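Local coordinates for protein cysteine desulfurase (PDB 6A6E) that catalyses the pyridoxal-phosphate-dependent removal of sulfur from cysteine, probably feeding it into the SUF pathway of iron-sulfur cluster assembly, at residues A[46-52]-A[298-302]; A[183-187]-A[213-217]; A[235-239]-A[401-405]. All coordinates share one frame; numbering follows the deposited sequence.

Contact 1: residues A[46-52]-A[298-302]; sequences CKSVIEK and YTIDY
Lys52 and Cys46 each cover an aromatic ring of the partner helix, while Val49 fills the middle. The Lys52 aliphatic chain crosses one face of Tyr298, with CD 4.0 Å from the ring centroid in a CH-pi contact and CB 3.6 Å from CD2 of the same ring. With CG beside the backbone N (chi1 -74°) and the rest of the chain extended, the ammonium passes beyond the ring. There Lys52 NZ donates to two waters, one of which donates to Tyr298 O and the other to Asp301 OD2, a polar link formed without direct contact between the charged groups. Nearer the start of the helix, SG of the N-cap residue Cys46 sits over a face of Tyr302, 3.9 Å from the ring centroid. Val49 meets Tyr302 CB through CG2 at 3.9 Å, while its CG1 reaches Thr299 OG1, whose hydrogen-bond acceptor is Gly295 O. The phenol of Tyr302 is fixed by Asp21, and Asp301 has a salt bridge to Lys85. The helix segments run roughly antiparallel (149°), their axes 9.5 Å apart; Tyr298 also packs on Lys85 of helix 70-90, and Lys47 and Ile50 of helix 47-59 touch the second subunit.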
# COMPACT_ATOMS: atom_id res chain seq x y z
N CYS A 46 0.33 -17.69 8.06
CA CYS A 46 1.09 -18.49 8.98
C CYS A 46 1.13 -17.82 10.34
O CYS A 46 1.48 -16.65 10.45
CB CYS A 46 2.50 -18.65 8.42
SG CYS A 46 3.58 -19.42 9.60
N LYS A 47 0.77 -18.55 11.38
CA LYS A 47 0.69 -17.96 12.71
C LYS A 47 2.03 -17.41 13.19
O LYS A 47 2.09 -16.31 13.71
CB LYS A 47 0.20 -18.97 13.69
CG LYS A 47 -0.09 -18.42 15.06
CD LYS A 47 -0.95 -19.43 15.82
CE LYS A 47 -0.32 -19.79 17.13
NZ LYS A 47 -0.54 -18.69 18.08
N SER A 48 3.12 -18.14 12.97
CA SER A 48 4.40 -17.68 13.49
C SER A 48 4.86 -16.42 12.76
O SER A 48 5.44 -15.54 13.39
CB SER A 48 5.46 -18.80 13.45
OG SER A 48 5.89 -19.12 12.12
N VAL A 49 4.54 -16.31 11.46
CA VAL A 49 4.92 -15.09 10.71
C VAL A 49 4.12 -13.91 11.23
O VAL A 49 4.67 -12.82 11.47
CB VAL A 49 4.70 -15.25 9.20
CG1 VAL A 49 4.78 -13.92 8.45
CG2 VAL A 49 5.70 -16.27 8.67
N ILE A 50 2.83 -14.11 11.42
CA ILE A 50 2.00 -13.03 11.86
C ILE A 50 2.37 -12.57 13.28
O ILE A 50 2.28 -11.36 13.59
CB ILE A 50 0.48 -13.42 11.77
CG1 ILE A 50 0.11 -13.72 10.30
CG2 ILE A 50 -0.39 -12.35 12.35
CD1 ILE A 50 0.25 -12.56 9.33
N GLU A 51 2.79 -13.52 14.15
CA GLU A 51 3.27 -13.18 15.50
C GLU A 51 4.53 -12.33 15.44
O GLU A 51 4.75 -11.46 16.26
CB GLU A 51 3.56 -14.47 16.36
CG GLU A 51 2.27 -15.10 16.84
CD GLU A 51 2.42 -16.43 17.63
OE1 GLU A 51 3.48 -17.12 17.54
OE2 GLU A 51 1.42 -16.78 18.33
N LYS A 52 5.39 -12.62 14.49
CA LYS A 52 6.55 -11.77 14.37
C LYS A 52 6.23 -10.34 13.91
O LYS A 52 6.90 -9.40 14.34
CB LYS A 52 7.55 -12.38 13.41
CG LYS A 52 8.27 -13.57 14.02
CD LYS A 52 9.22 -14.14 12.99
CE LYS A 52 9.78 -15.47 13.46
NZ LYS A 52 10.70 -15.95 12.39
N TYR A 298 9.79 -12.05 6.72
CA TYR A 298 9.57 -13.18 7.60
C TYR A 298 8.85 -14.36 6.94
O TYR A 298 9.13 -15.50 7.28
CB TYR A 298 8.83 -12.75 8.85
CG TYR A 298 9.65 -11.87 9.78
CD1 TYR A 298 11.00 -12.10 10.01
CD2 TYR A 298 9.04 -10.84 10.48
CE1 TYR A 298 11.71 -11.31 10.88
CE2 TYR A 298 9.77 -10.03 11.35
CZ TYR A 298 11.08 -10.27 11.52
OH TYR A 298 11.74 -9.46 12.41
N THR A 299 7.96 -14.07 5.99
CA THR A 299 7.35 -15.09 5.14
C THR A 299 8.36 -15.83 4.30
O THR A 299 8.37 -17.08 4.23
CB THR A 299 6.28 -14.42 4.25
OG1 THR A 299 5.35 -13.73 5.11
CG2 THR A 299 5.58 -15.37 3.41
N ILE A 300 9.24 -15.09 3.68
CA ILE A 300 10.33 -15.69 2.94
C ILE A 300 11.23 -16.51 3.90
O ILE A 300 11.64 -17.61 3.50
CB ILE A 300 11.11 -14.64 2.16
CG1 ILE A 300 10.26 -14.10 1.00
CG2 ILE A 300 12.36 -15.21 1.51
CD1 ILE A 300 10.89 -12.87 0.39
N ASP A 301 11.56 -16.02 5.11
CA ASP A 301 12.31 -16.86 6.03
C ASP A 301 11.58 -18.19 6.31
O ASP A 301 12.22 -19.24 6.40
CB ASP A 301 12.60 -16.21 7.40
CG ASP A 301 13.49 -14.96 7.31
OD1 ASP A 301 14.26 -14.80 6.32
OD2 ASP A 301 13.41 -14.15 8.26
N TYR A 302 10.28 -18.13 6.52
CA TYR A 302 9.48 -19.34 6.75
C TYR A 302 9.55 -20.33 5.58
O TYR A 302 9.81 -21.55 5.75
CB TYR A 302 8.06 -18.94 7.05
CG TYR A 302 7.09 -20.08 7.20
CD1 TYR A 302 7.01 -20.78 8.39
CD2 TYR A 302 6.26 -20.46 6.16
CE1 TYR A 302 6.10 -21.84 8.54
CE2 TYR A 302 5.39 -21.53 6.27
CZ TYR A 302 5.30 -22.22 7.46
OH TYR A 302 4.40 -23.28 7.57
O HOH W 1 9.62 -16.21 9.83
O HOH W 2 12.35 -14.90 10.73

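Contact 2: residues A[183-187]-A[213-217]. With PLP (pyridoxal-5'-phosphate), chain E.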
# COMPACT_ATOMS: atom_id res chain seq x y z
N THR A 183 2.52 -12.50 -18.58
CA THR A 183 2.38 -13.23 -17.35
C THR A 183 3.42 -14.34 -17.27
O THR A 183 3.82 -14.94 -18.26
CB THR A 183 0.96 -13.82 -17.18
OG1 THR A 183 0.89 -14.44 -15.91
CG2 THR A 183 0.60 -14.87 -18.28
N GLY A 184 3.94 -14.56 -16.08
CA GLY A 184 4.81 -15.66 -15.83
C GLY A 184 4.00 -16.95 -15.70
O GLY A 184 4.53 -18.06 -15.90
N GLN A 185 2.72 -16.81 -15.34
CA GLN A 185 1.79 -17.95 -15.27
C GLN A 185 0.37 -17.43 -15.16
O GLN A 185 0.10 -16.55 -14.31
CB GLN A 185 2.07 -18.80 -14.03
CG GLN A 185 1.07 -19.94 -13.80
CD GLN A 185 1.30 -20.68 -12.51
OE1 GLN A 185 2.04 -20.22 -11.66
NE2 GLN A 185 0.71 -21.84 -12.36
N SER A 186 -0.54 -17.96 -16.00
CA SER A 186 -1.93 -17.52 -16.05
C SER A 186 -2.65 -17.95 -14.80
O SER A 186 -2.50 -19.09 -14.33
CB SER A 186 -2.65 -18.02 -17.31
OG SER A 186 -4.07 -17.82 -17.24
N ASN A 187 -3.43 -17.01 -14.28
CA ASN A 187 -4.32 -17.23 -13.15
C ASN A 187 -5.62 -17.96 -13.55
O ASN A 187 -6.42 -18.23 -12.68
CB ASN A 187 -4.71 -15.90 -12.47
CG ASN A 187 -5.63 -15.05 -13.32
OD1 ASN A 187 -5.37 -14.85 -14.48
ND2 ASN A 187 -6.71 -14.52 -12.72
N GLN A 213 1.32 -15.08 -9.90
CA GLN A 213 0.95 -16.50 -9.68
C GLN A 213 2.17 -17.41 -9.66
O GLN A 213 2.12 -18.48 -9.07
CB GLN A 213 0.04 -17.07 -10.75
CG GLN A 213 -1.34 -16.57 -10.80
CD GLN A 213 -2.14 -16.88 -9.57
OE1 GLN A 213 -1.97 -17.94 -8.92
NE2 GLN A 213 -3.03 -15.95 -9.22
N LEU A 214 3.24 -17.01 -10.34
CA LEU A 214 4.45 -17.84 -10.49
C LEU A 214 5.34 -17.82 -9.26
O LEU A 214 5.80 -18.89 -8.73
CB LEU A 214 5.23 -17.33 -11.70
CG LEU A 214 6.53 -18.07 -12.04
CD1 LEU A 214 6.17 -19.48 -12.48
CD2 LEU A 214 7.34 -17.37 -13.12
N VAL A 215 5.59 -16.62 -8.75
CA VAL A 215 6.62 -16.45 -7.69
C VAL A 215 6.31 -17.23 -6.43
O VAL A 215 7.22 -17.74 -5.77
CB VAL A 215 6.88 -14.94 -7.41
CG1 VAL A 215 7.57 -14.70 -6.05
CG2 VAL A 215 7.64 -14.33 -8.58
N PRO A 216 5.03 -17.36 -6.06
CA PRO A 216 4.72 -18.09 -4.83
C PRO A 216 5.09 -19.58 -4.78
O PRO A 216 5.20 -20.14 -3.69
CB PRO A 216 3.19 -18.00 -4.76
CG PRO A 216 2.85 -16.73 -5.48
CD PRO A 216 3.82 -16.72 -6.62
N HIS A 217 5.20 -20.23 -5.91
CA HIS A 217 5.40 -21.69 -5.87
C HIS A 217 6.53 -22.17 -6.75
O HIS A 217 6.82 -23.38 -6.76
CB HIS A 217 4.13 -22.45 -6.29
CG HIS A 217 3.85 -22.28 -7.73
ND1 HIS A 217 4.34 -23.15 -8.68
CD2 HIS A 217 3.13 -21.35 -8.39
CE1 HIS A 217 3.98 -22.73 -9.89
NE2 HIS A 217 3.24 -21.64 -9.75
N1 PLP E . -1.66 -10.95 -12.28
C2 PLP E . -1.88 -12.20 -11.99
C2A PLP E . -1.55 -13.28 -12.97
C3 PLP E . -2.50 -12.49 -10.70
O3 PLP E . -2.75 -13.76 -10.40
C4 PLP E . -2.78 -11.41 -9.75
C4A PLP E . -3.30 -11.63 -8.42
C5 PLP E . -2.52 -10.04 -10.20
C6 PLP E . -1.98 -9.92 -11.44
C5A PLP E . -2.86 -8.82 -9.34
O4P PLP E . -2.42 -8.77 -7.99
P PLP E . -2.89 -7.71 -6.87
O1P PLP E . -2.44 -6.36 -7.27
O2P PLP E . -4.37 -7.95 -6.81
O3P PLP E . -2.12 -8.23 -5.69
O HOH W 3 2.04 -14.87 -12.80
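Two acceptors lie only 3.1 Å apart here, Gln185 OE1 and the backbone O of Gln213, and of the two it is OE1 that takes the N-H of a nearby imidazole. His217 NE2 donates to Gln185 OE1 at 2.7 Å in an almost straight bond (176°), with the oxygen in the plane of the ring at its edge. Amide and imidazole planes stand 66° apart, so the groups meet without stacking. Gln185 reaches this far because its side chain is fully extended, CG lying opposite the backbone N (chi1 175°); its other end, NE2, makes weak hydrogen bonds to Ser344 and Gly190. Replacing Gln185 by an alanine would probably leave the His217 N-H without its acceptor and open a gap where the amide lies between His217 and the backbone of Gln213 and Leu214. The CB atoms of Gln185 and Leu214 also face each other, and Leu214 lays its methyl groups against the carbonyl of Gly184, where a side chain on the glycine would collide with CD2. The two loops follow strands 179-183 and 206-210, parallel neighbours in the seven-stranded sheet of the large domain of a fold-type I pyridoxal-phosphate enzyme, and they border the cofactor. Gln213, its chain bent at chi2, turns NE2 onto the cofactor's phenolic O3 in a short bond of 2.5 Å, and the same nitrogen is hydrogen-bonded to Ala40 O. Asn187 CB lies 3.6 Å from that O3, while Asn187 ND2 is hydrogen-bonded to His375 O. Near the pyridine methyl C2A, Thr183 OG1 donates to Gln185 O at 2.8 Å, from above the carbonyl plane and not along a lone pair. One ordered water joins the backbones, donating to Gln185 O and accepting from Gln213 N.

Contact 3: residues A[235-239]-A[401-405]; sequences HKILG and VYLYN. With PLP (pyridoxal-5'-phosphate), chain E.
Tyr404 OH is gripped twice, by Asn39 OD1 and by the backbone N of Leu44, and the ring so fixed turns its edge to Leu238. Leu238 CD2 is wedged between two tyrosine edges, 3.7 Å from Tyr404 CE2 and equally 3.7 Å from Tyr402 CE2. CG of Leu238 lies beside the backbone N (chi1 -47°), which brings the end of the side chain to the rings although CB itself does not point at them. Beside it, Tyr402 OH rests 3.5 Å from Ile237 CG1, while the same hydroxyl is hydrogen-bonded to Pro216 O. The 401-405 segment keeps its shape through a type I turn from Tyr402 to Asn405, reinforced by Asn405 OD1, which takes the Tyr402 N-H at 2.9 Å on a lone pair in the carbonyl plane. Thr299 and Leu303 of helix 290-306 also pack against Leu238. At the far end of the 235-239 loop, His235 NE2 donates to phosphate oxygen O3P of the cofactor at 2.8 Å, the oxygen lying at the ring edge. Next to it, the extended chain of Lys236 ends in a covalent bond of 1.3 Å from NZ to C4A. That linkage is the internal aldimine of the resting enzyme, which an incoming cysteine is expected to displace by transaldimination.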
# COMPACT_ATOMS: atom_id res chain seq x y z
N HIS A 235 0.60 -10.99 -0.78
CA HIS A 235 -0.57 -11.70 -0.17
C HIS A 235 -0.80 -13.08 -0.80
O HIS A 235 -1.49 -13.91 -0.18
CB HIS A 235 -1.90 -10.91 -0.18
CG HIS A 235 -2.44 -10.64 -1.55
ND1 HIS A 235 -3.43 -11.42 -2.12
CD2 HIS A 235 -2.16 -9.66 -2.45
CE1 HIS A 235 -3.69 -10.96 -3.34
NE2 HIS A 235 -2.91 -9.90 -3.56
N LYS A 236 -0.23 -13.29 -2.00
CA LYS A 236 -0.25 -14.55 -2.69
C LYS A 236 0.86 -15.54 -2.35
O LYS A 236 0.80 -16.70 -2.80
CB LYS A 236 -0.35 -14.39 -4.21
CG LYS A 236 -1.71 -13.82 -4.64
CD LYS A 236 -1.85 -13.77 -6.16
CE LYS A 236 -3.11 -13.03 -6.54
NZ LYS A 236 -3.12 -12.84 -8.03
N ILE A 237 1.79 -15.14 -1.48
CA ILE A 237 2.85 -16.00 -1.01
C ILE A 237 2.86 -16.10 0.51
O ILE A 237 3.93 -15.94 1.13
CB ILE A 237 4.19 -15.53 -1.64
CG1 ILE A 237 5.32 -16.55 -1.39
CG2 ILE A 237 4.60 -14.14 -1.23
CD1 ILE A 237 6.62 -16.27 -2.13
N LEU A 238 1.69 -16.27 1.12
CA LEU A 238 1.53 -16.30 2.58
C LEU A 238 1.75 -14.97 3.28
O LEU A 238 1.65 -14.88 4.50
CB LEU A 238 2.44 -17.35 3.25
CG LEU A 238 2.48 -18.74 2.64
CD1 LEU A 238 3.53 -19.55 3.35
CD2 LEU A 238 1.13 -19.42 2.81
N GLY A 239 1.95 -13.90 2.52
CA GLY A 239 2.37 -12.65 3.11
C GLY A 239 1.28 -11.69 3.47
O GLY A 239 0.09 -11.93 3.21
N VAL A 401 -4.33 -24.74 -5.78
CA VAL A 401 -3.67 -25.41 -4.66
C VAL A 401 -2.42 -24.64 -4.22
O VAL A 401 -1.80 -23.92 -5.02
CB VAL A 401 -3.25 -26.88 -4.99
CG1 VAL A 401 -4.46 -27.74 -5.17
CG2 VAL A 401 -2.43 -26.98 -6.28
N TYR A 402 -2.05 -24.85 -2.95
CA TYR A 402 -0.82 -24.28 -2.42
C TYR A 402 -0.32 -25.14 -1.25
O TYR A 402 -0.78 -26.28 -1.05
CB TYR A 402 -1.05 -22.79 -2.00
CG TYR A 402 0.24 -21.97 -1.88
CD1 TYR A 402 1.17 -21.94 -2.90
CD2 TYR A 402 0.51 -21.20 -0.77
CE1 TYR A 402 2.32 -21.20 -2.83
CE2 TYR A 402 1.68 -20.44 -0.69
CZ TYR A 402 2.59 -20.45 -1.72
OH TYR A 402 3.74 -19.71 -1.63
N LEU A 403 0.62 -24.60 -0.48
CA LEU A 403 1.47 -25.34 0.42
C LEU A 403 0.76 -26.30 1.37
O LEU A 403 1.16 -27.48 1.50
CB LEU A 403 2.27 -24.34 1.28
CG LEU A 403 3.16 -24.94 2.36
CD1 LEU A 403 4.16 -25.85 1.68
CD2 LEU A 403 3.89 -23.89 3.16
N TYR A 404 -0.26 -25.77 2.05
CA TYR A 404 -0.99 -26.41 3.11
C TYR A 404 -2.17 -27.28 2.53
O TYR A 404 -3.02 -27.74 3.29
CB TYR A 404 -1.53 -25.34 4.13
CG TYR A 404 -2.04 -24.07 3.42
CD1 TYR A 404 -3.16 -24.12 2.55
CD2 TYR A 404 -1.35 -22.87 3.53
CE1 TYR A 404 -3.58 -23.00 1.84
CE2 TYR A 404 -1.74 -21.72 2.80
CZ TYR A 404 -2.85 -21.79 1.97
OH TYR A 404 -3.21 -20.71 1.25
N ASN A 405 -2.26 -27.45 1.23
CA ASN A 405 -3.28 -28.35 0.68
C ASN A 405 -2.77 -29.81 0.62
O ASN A 405 -1.57 -30.08 0.66
CB ASN A 405 -3.75 -27.91 -0.72
CG ASN A 405 -4.62 -26.66 -0.68
OD1 ASN A 405 -4.30 -25.68 -1.38
ND2 ASN A 405 -5.71 -26.67 0.14
N1 PLP E . -1.66 -10.95 -12.28
C2 PLP E . -1.88 -12.20 -11.99
C2A PLP E . -1.55 -13.28 -12.97
C3 PLP E . -2.50 -12.49 -10.70
O3 PLP E . -2.75 -13.76 -10.40
C4 PLP E . -2.78 -11.41 -9.75
C4A PLP E . -3.30 -11.63 -8.42
C5 PLP E . -2.52 -10.04 -10.20
C6 PLP E . -1.98 -9.92 -11.44
C5A PLP E . -2.86 -8.82 -9.34
O4P PLP E . -2.42 -8.77 -7.99
P PLP E . -2.89 -7.71 -6.87
O1P PLP E . -2.44 -6.36 -7.27
O2P PLP E . -4.37 -7.95 -6.81
O3P PLP E . -2.12 -8.23 -5.69

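In the fold
Contact 3 stands between the other two, its centre about 12 Å from each of theirs, whereas contacts 1 and 2 are about 22 Å apart between centres. Along the chain, both segments of contact 2 fall between those of contact 1 and come before contact 3, whose own segments alternate with those of contact 1. Loops after strands 179-183, 206-210 and 229-233 of the seven-stranded sheet bring contacts 2 and 3 to the same cofactor, which also binds Thr287 of the second subunit. Helix 290-306 carries part of contact 1 and packs on the lysine-bearing loop. In space, the contacts run from the outlying helix pair, whose helix 47-59 touches the second subunit, through the 235-239 loop to the active site.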